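ADP-ribosylating toxin CARDS (Mycoplasma pneumoniae, PDB 4TLV) transfers ADP-ribose from NAD(+) to multiple target proteins in vitro and causes vacuolation of mammalian cells, acting as the main virulence factor of this respiratory pathogen. Local coordinates at residues Tyr278-Met289 / Asn297-Asn305. Sequence-based numbering, arbitrary orientation.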
ATOM      1  N   TYR A 278     -11.497  19.308  10.232  1.00 16.48           N
ATOM      2  CA  TYR A 278     -11.351  20.346  11.258  1.00 17.82           C
ATOM      3  C   TYR A 278     -10.414  19.911  12.369  1.00 18.27           C
ATOM      4  O   TYR A 278     -10.566  18.830  12.924  1.00 16.98           O
ATOM      5  CB  TYR A 278     -12.708  20.649  11.891  1.00 21.04           C
ATOM      6  CG  TYR A 278     -13.676  21.375  10.995  1.00 21.14           C
ATOM      7  CD1 TYR A 278     -14.358  20.707   9.990  1.00 18.71           C
ATOM      8  CD2 TYR A 278     -13.922  22.726  11.172  1.00 24.59           C
ATOM      9  CE1 TYR A 278     -15.253  21.369   9.177  1.00 23.22           C
ATOM     10  CE2 TYR A 278     -14.821  23.405  10.370  1.00 28.25           C
ATOM     11  CZ  TYR A 278     -15.479  22.722   9.370  1.00 28.07           C
ATOM     12  OH  TYR A 278     -16.364  23.395   8.576  1.00 33.08           O
ATOM     13  N   LEU A 279      -9.458  20.773  12.704  1.00 17.76           N
ATOM     14  CA  LEU A 279      -8.510  20.499  13.769  1.00 17.15           C
ATOM     15  C   LEU A 279      -8.588  21.577  14.848  1.00 19.63           C
ATOM     16  O   LEU A 279      -8.939  22.722  14.569  1.00 21.46           O
ATOM     17  CB  LEU A 279      -7.091  20.422  13.203  1.00 21.07           C
ATOM     18  CG  LEU A 279      -6.943  19.360  12.113  1.00 23.66           C
ATOM     19  CD1 LEU A 279      -6.631  20.029  10.800  1.00 25.64           C
ATOM     20  CD2 LEU A 279      -5.894  18.323  12.469  1.00 22.01           C
ATOM     21  N   ARG A 280      -8.251  21.202  16.073  1.00 21.82           N
ATOM     22  CA  ARG A 280      -8.274  22.133  17.197  1.00 22.78           C
ATOM     23  C   ARG A 280      -6.942  22.089  17.943  1.00 22.90           C
ATOM     24  O   ARG A 280      -6.381  21.015  18.182  1.00 20.38           O
ATOM     25  CB  ARG A 280      -9.450  21.815  18.130  1.00 23.33           C
ATOM     26  CG  ARG A 280      -9.658  22.810  19.270  1.00 27.41           C
ATOM     27  CD  ARG A 280     -11.040  22.627  19.898  1.00 25.05           C
ATOM     28  NE  ARG A 280     -12.096  23.026  18.974  1.00 31.41           N
ATOM     29  CZ  ARG A 280     -13.376  22.683  19.091  1.00 32.88           C
ATOM     30  NH1 ARG A 280     -13.776  21.917  20.104  1.00 32.98           N
ATOM     31  NH2 ARG A 280     -14.254  23.107  18.191  1.00 35.80           N
ATOM     32  N   GLY A 281      -6.419  23.270  18.261  1.00 22.21           N
ATOM     33  CA  GLY A 281      -5.183  23.381  19.012  1.00 25.57           C
ATOM     34  C   GLY A 281      -5.472  23.032  20.451  1.00 26.42           C
ATOM     35  O   GLY A 281      -6.476  23.466  21.004  1.00 27.56           O
ATOM     36  N   ILE A 282      -4.590  22.240  21.048  1.00 24.91           N
ATOM     37  CA  ILE A 282      -4.822  21.668  22.370  1.00 32.62           C
ATOM     38  C   ILE A 282      -4.939  22.704  23.485  1.00 35.57           C
ATOM     39  O   ILE A 282      -5.805  22.596  24.355  1.00 41.36           O
ATOM     40  CB  ILE A 282      -3.725  20.656  22.723  1.00 28.61           C
ATOM     41  CG1 ILE A 282      -3.919  19.401  21.880  1.00 34.53           C
ATOM     42  CG2 ILE A 282      -3.781  20.300  24.199  1.00 43.21           C
ATOM     43  CD1 ILE A 282      -5.352  18.944  21.860  1.00 30.54           C
ATOM     44  N   LYS A 283      -4.075  23.708  23.456  1.00 33.51           N
ATOM     45  CA  LYS A 283      -4.066  24.722  24.507  1.00 41.31           C
ATOM     46  C   LYS A 283      -4.914  25.943  24.141  1.00 38.13           C
ATOM     47  O   LYS A 283      -5.800  26.341  24.902  1.00 35.58           O
ATOM     48  CB  LYS A 283      -2.629  25.130  24.851  1.00 43.08           C
ATOM     49  CG  LYS A 283      -2.506  25.902  26.160  1.00 53.92           C
ATOM     50  CD  LYS A 283      -1.057  26.004  26.613  1.00 58.05           C
ATOM     51  CE  LYS A 283      -0.947  26.728  27.949  1.00 69.32           C
ATOM     52  NZ  LYS A 283       0.471  26.903  28.383  1.00 73.51           N
ATOM     53  N   THR A 284      -4.650  26.524  22.974  1.00 32.96           N
ATOM     54  CA  THR A 284      -5.370  27.710  22.526  1.00 31.18           C
ATOM     55  C   THR A 284      -6.841  27.412  22.277  1.00 28.83           C
ATOM     56  O   THR A 284      -7.676  28.308  22.316  1.00 31.52           O
ATOM     57  CB  THR A 284      -4.794  28.262  21.215  1.00 36.84           C
ATOM     58  OG1 THR A 284      -5.094  27.355  20.143  1.00 29.45           O
ATOM     59  CG2 THR A 284      -3.291  28.453  21.318  1.00 34.53           C
ATOM     60  N   GLN A 285      -7.148  26.152  21.988  1.00 29.67           N
ATOM     61  CA  GLN A 285      -8.507  25.742  21.642  1.00 26.92           C
ATOM     62  C   GLN A 285      -9.029  26.390  20.354  1.00 25.75           C
ATOM     63  O   GLN A 285     -10.228  26.377  20.081  1.00 24.20           O
ATOM     64  CB  GLN A 285      -9.467  25.996  22.806  1.00 31.75           C
ATOM     65  CG  GLN A 285      -9.271  25.038  23.974  1.00 34.95           C
ATOM     66  CD  GLN A 285      -9.615  23.600  23.612  1.00 39.44           C
ATOM     67  OE1 GLN A 285     -10.884  23.353  23.296  1.00 39.59           O
ATOM     68  NE2 GLN A 285      -8.747  22.724  23.609  1.00 35.55           N
ATOM     69  N   LYS A 286      -8.124  26.955  19.565  1.00 25.25           N
ATOM     70  CA  LYS A 286      -8.489  27.523  18.280  1.00 22.91           C
ATOM     71  C   LYS A 286      -8.778  26.407  17.284  1.00 29.35           C
ATOM     72  O   LYS A 286      -8.154  25.347  17.331  1.00 21.56           O
ATOM     73  CB  LYS A 286      -7.368  28.421  17.755  1.00 31.69           C
ATOM     74  CG  LYS A 286      -7.205  29.713  18.551  1.00 34.41           C
ATOM     75  CD  LYS A 286      -6.081  30.573  18.007  1.00 33.32           C
ATOM     76  CE  LYS A 286      -5.947  31.854  18.819  1.00 36.66           C
ATOM     77  NZ  LYS A 286      -4.943  32.788  18.242  1.00 32.14           N
ATOM     78  N   THR A 287      -9.720  26.657  16.382  1.00 26.97           N
ATOM     79  CA  THR A 287     -10.166  25.637  15.438  1.00 27.46           C
ATOM     80  C   THR A 287      -9.829  26.035  14.014  1.00 25.83           C
ATOM     81  O   THR A 287      -9.979  27.199  13.633  1.00 23.17           O
ATOM     82  CB  THR A 287     -11.681  25.377  15.580  1.00 27.61           C
ATOM     83  OG1 THR A 287     -11.954  24.969  16.929  1.00 27.09           O
ATOM     84  CG2 THR A 287     -12.150  24.273  14.611  1.00 22.15           C
ATOM     85  N   PHE A 288      -9.371  25.061  13.232  1.00 21.78           N
ATOM     86  CA  PHE A 288      -8.942  25.310  11.866  1.00 22.26           C
ATOM     87  C   PHE A 288      -9.515  24.294  10.902  1.00 20.86           C
ATOM     88  O   PHE A 288      -9.766  23.146  11.264  1.00 21.45           O
ATOM     89  CB  PHE A 288      -7.422  25.207  11.746  1.00 18.58           C
ATOM     90  CG  PHE A 288      -6.663  26.145  12.648  1.00 24.66           C
ATOM     91  CD1 PHE A 288      -6.335  25.769  13.937  1.00 23.67           C
ATOM     92  CD2 PHE A 288      -6.266  27.389  12.196  1.00 25.47           C
ATOM     93  CE1 PHE A 288      -5.628  26.626  14.773  1.00 29.68           C
ATOM     94  CE2 PHE A 288      -5.556  28.252  13.027  1.00 29.38           C
ATOM     95  CZ  PHE A 288      -5.235  27.863  14.317  1.00 27.05           C
ATOM     96  N   MET A 289      -9.663  24.718   9.658  1.00 18.50           N
ATOM     97  CA  MET A 289      -9.984  23.809   8.577  1.00 19.08           C
ATOM     98  C   MET A 289      -8.715  23.530   7.785  1.00 19.72           C
ATOM     99  O   MET A 289      -7.979  24.451   7.413  1.00 17.83           O
ATOM    100  CB  MET A 289     -11.023  24.422   7.654  1.00 18.26           C
ATOM    101  CG  MET A 289     -12.395  24.562   8.289  1.00 25.58           C
ATOM    102  SD  MET A 289     -13.488  25.482   7.206  1.00 40.49           S
ATOM    103  CE  MET A 289     -12.864  27.145   7.363  1.00 30.71           C
ATOM    104  N   ASN A 297       0.845  22.847  -4.569  1.00 20.11           N
ATOM    105  CA  ASN A 297       1.010  21.745  -3.615  1.00 18.63           C
ATOM    106  C   ASN A 297       1.056  22.168  -2.148  1.00 17.31           C
ATOM    107  O   ASN A 297       1.411  21.375  -1.291  1.00 16.11           O
ATOM    108  CB  ASN A 297       2.233  20.878  -3.966  1.00 19.77           C
ATOM    109  CG  ASN A 297       1.954  19.932  -5.133  1.00 19.25           C
ATOM    110  OD1 ASN A 297       0.802  19.724  -5.512  1.00 23.28           O
ATOM    111  ND2 ASN A 297       3.005  19.383  -5.714  1.00 21.18           N
ATOM    112  N   ASN A 298       0.686  23.406  -1.843  1.00 18.12           N
ATOM    113  CA  ASN A 298       0.679  23.831  -0.442  1.00 17.73           C
ATOM    114  C   ASN A 298      -0.467  23.198   0.358  1.00 14.48           C
ATOM    115  O   ASN A 298      -1.565  23.004  -0.162  1.00 18.49           O
ATOM    116  CB  ASN A 298       0.584  25.356  -0.337  1.00 22.75           C
ATOM    117  CG  ASN A 298       1.886  26.052  -0.717  1.00 21.36           C
ATOM    118  OD1 ASN A 298       2.945  25.430  -0.752  1.00 25.23           O
ATOM    119  ND2 ASN A 298       1.808  27.347  -0.988  1.00 28.30           N
ATOM    120  N   VAL A 299      -0.194  22.897   1.621  1.00 16.21           N
ATOM    121  CA  VAL A 299      -1.204  22.438   2.565  1.00 17.94           C
ATOM    122  C   VAL A 299      -1.175  23.464   3.680  1.00 19.36           C
ATOM    123  O   VAL A 299      -0.099  23.867   4.105  1.00 21.33           O
ATOM    124  CB  VAL A 299      -0.840  21.078   3.150  1.00 16.34           C
ATOM    125  CG1 VAL A 299      -1.892  20.634   4.213  1.00 16.44           C
ATOM    126  CG2 VAL A 299      -0.721  20.040   2.029  1.00 15.76           C
ATOM    127  N   PHE A 300      -2.338  23.897   4.151  1.00 17.41           N
ATOM    128  CA  PHE A 300      -2.359  24.933   5.174  1.00 18.84           C
ATOM    129  C   PHE A 300      -3.639  24.916   5.984  1.00 21.02           C
ATOM    130  O   PHE A 300      -4.585  24.188   5.672  1.00 17.34           O
ATOM    131  CB  PHE A 300      -2.173  26.301   4.524  1.00 22.08           C
ATOM    132  CG  PHE A 300      -3.057  26.522   3.355  1.00 19.80           C
ATOM    133  CD1 PHE A 300      -2.653  26.150   2.085  1.00 22.84           C
ATOM    134  CD2 PHE A 300      -4.312  27.083   3.515  1.00 24.41           C
ATOM    135  CE1 PHE A 300      -3.492  26.354   0.985  1.00 23.18           C
ATOM    136  CE2 PHE A 300      -5.140  27.287   2.430  1.00 21.87           C
ATOM    137  CZ  PHE A 300      -4.735  26.915   1.166  1.00 24.29           C
ATOM    138  N   LEU A 301      -3.666  25.750   7.017  1.00 19.28           N
ATOM    139  CA  LEU A 301      -4.778  25.793   7.957  1.00 17.70           C
ATOM    140  C   LEU A 301      -5.418  27.172   7.913  1.00 20.72           C
ATOM    141  O   LEU A 301      -4.721  28.185   7.878  1.00 23.13           O
ATOM    142  CB  LEU A 301      -4.252  25.529   9.373  1.00 18.70           C
ATOM    143  CG  LEU A 301      -3.474  24.240   9.619  1.00 23.54           C
ATOM    144  CD1 LEU A 301      -2.606  24.361  10.871  1.00 21.10           C
ATOM    145  CD2 LEU A 301      -4.436  23.079   9.746  1.00 19.82           C
ATOM    146  N   VAL A 302      -6.744  27.203   7.912  1.00 19.27           N
ATOM    147  CA  VAL A 302      -7.495  28.447   7.915  1.00 22.04           C
ATOM    148  C   VAL A 302      -8.362  28.447   9.158  1.00 24.90           C
ATOM    149  O   VAL A 302      -9.116  27.495   9.394  1.00 22.80           O
ATOM    150  CB  VAL A 302      -8.369  28.558   6.659  1.00 21.21           C
ATOM    151  CG1 VAL A 302      -9.320  29.754   6.747  1.00 29.42           C
ATOM    152  CG2 VAL A 302      -7.489  28.635   5.415  1.00 22.92           C
ATOM    153  N   GLU A 303      -8.248  29.494   9.972  1.00 21.70           N
ATOM    154  CA  GLU A 303      -8.979  29.507  11.239  1.00 26.05           C
ATOM    155  C   GLU A 303     -10.476  29.692  11.013  1.00 28.08           C
ATOM    156  O   GLU A 303     -10.891  30.467  10.152  1.00 31.06           O
ATOM    157  CB  GLU A 303      -8.447  30.581  12.189  1.00 26.72           C
ATOM    158  CG  GLU A 303      -9.160  30.585  13.527  1.00 32.77           C
ATOM    159  CD  GLU A 303      -8.452  31.437  14.574  1.00 40.03           C
ATOM    160  OE1 GLU A 303      -7.445  32.088  14.236  1.00 37.42           O
ATOM    161  OE2 GLU A 303      -8.909  31.442  15.739  1.00 37.15           O
ATOM    162  N   VAL A 304     -11.280  28.978  11.792  1.00 27.25           N
ATOM    163  CA  VAL A 304     -12.733  29.007  11.642  1.00 29.71           C
ATOM    164  C   VAL A 304     -13.395  30.287  12.163  1.00 43.32           C
ATOM    165  O   VAL A 304     -14.034  31.015  11.398  1.00 50.09           O
ATOM    166  CB  VAL A 304     -13.396  27.806  12.344  1.00 28.07           C
ATOM    167  CG1 VAL A 304     -14.916  27.928  12.289  1.00 39.64           C
ATOM    168  CG2 VAL A 304     -12.932  26.500  11.719  1.00 27.39           C
ATOM    169  N   ASN A 305     -13.260  30.543  13.463  1.00 43.90           N
ATOM    170  CA  ASN A 305     -13.953  31.666  14.114  1.00 56.09           C
ATOM    171  C   ASN A 305     -15.459  31.442  14.275  1.00 57.41           C
ATOM    172  O   ASN A 305     -16.199  32.351  14.659  1.00 64.30           O
ATOM    173  CB  ASN A 305     -13.695  32.982  13.372  1.00 52.08           C
ATOM    174  CG  ASN A 305     -12.271  33.471  13.534  1.00 53.04           C
ATOM    175  OD1 ASN A 305     -11.753  33.537  14.650  1.00 58.87           O
ATOM    176  ND2 ASN A 305     -11.630  33.822  12.421  1.00 49.68           N
TER
HETATM  177  O   HOH W   1     -10.748  29.454  16.384  1.00 32.02           O
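The Phe288 ring lies against Glu303 and Leu301: CD2 sits 3.6 Å from Glu303 CA, an oblique approach, while the carbonyl carbon of Val302 stands at the ring edge, near its plane. Phe288 CE2 also meets Glu303 CB, and the carboxylate beyond is turned 43° from the ring. Tyr278 presents its edge as well, with Val304 CG2 close to the ring plane and 3.9 Å from CE2. The flat guanidinium of Arg280 grips Thr287 side-on, NE and NH2 both pointing in plane at OG1, the bond from NE being the shorter at 2.8 Å. With OG1 of Thr287 beside the backbone N (chi1 -58°), CG2 stands anti to that N and runs alongside Val304 CG2 at 3.7 Å. That same valine methyl touches Met289 CG, so Val304 gathers three side chains of 278-289.

Between the Phe288/Glu303 face and the Met289/Val302 face the backbones pair antiparallel. Met289 and Val302 form a hydrogen-bonded pair, Met289 N reaching Val302 O at 2.8 Å and its own O accepting from Val302 N; Val304 N continues the pattern to Thr287 O, nearly straight at 171°. Phe288 and Glu303 are the non-hydrogen-bonded pair between. The extended Glu303 side chain, CG anti to the backbone N, brings OE2 to a water that accepts from Thr287 N and donates to OE2, and the methylenes of Lys286 pack against this same oxygen.

On the Phe288 side, Leu279 CD1 meets Leu301 CD2 at 3.9 Å, Trp392 stacks edge-to-face on Phe288, and Leu418 touches Leu301. Leu279 and Phe288 exchange backbone hydrogen bonds on the other edge of strand 287-293, which is therefore flanked by 278-281 and 298-303, an antiparallel meander of two successive beta hairpins within the D2 beta-trefoil domain.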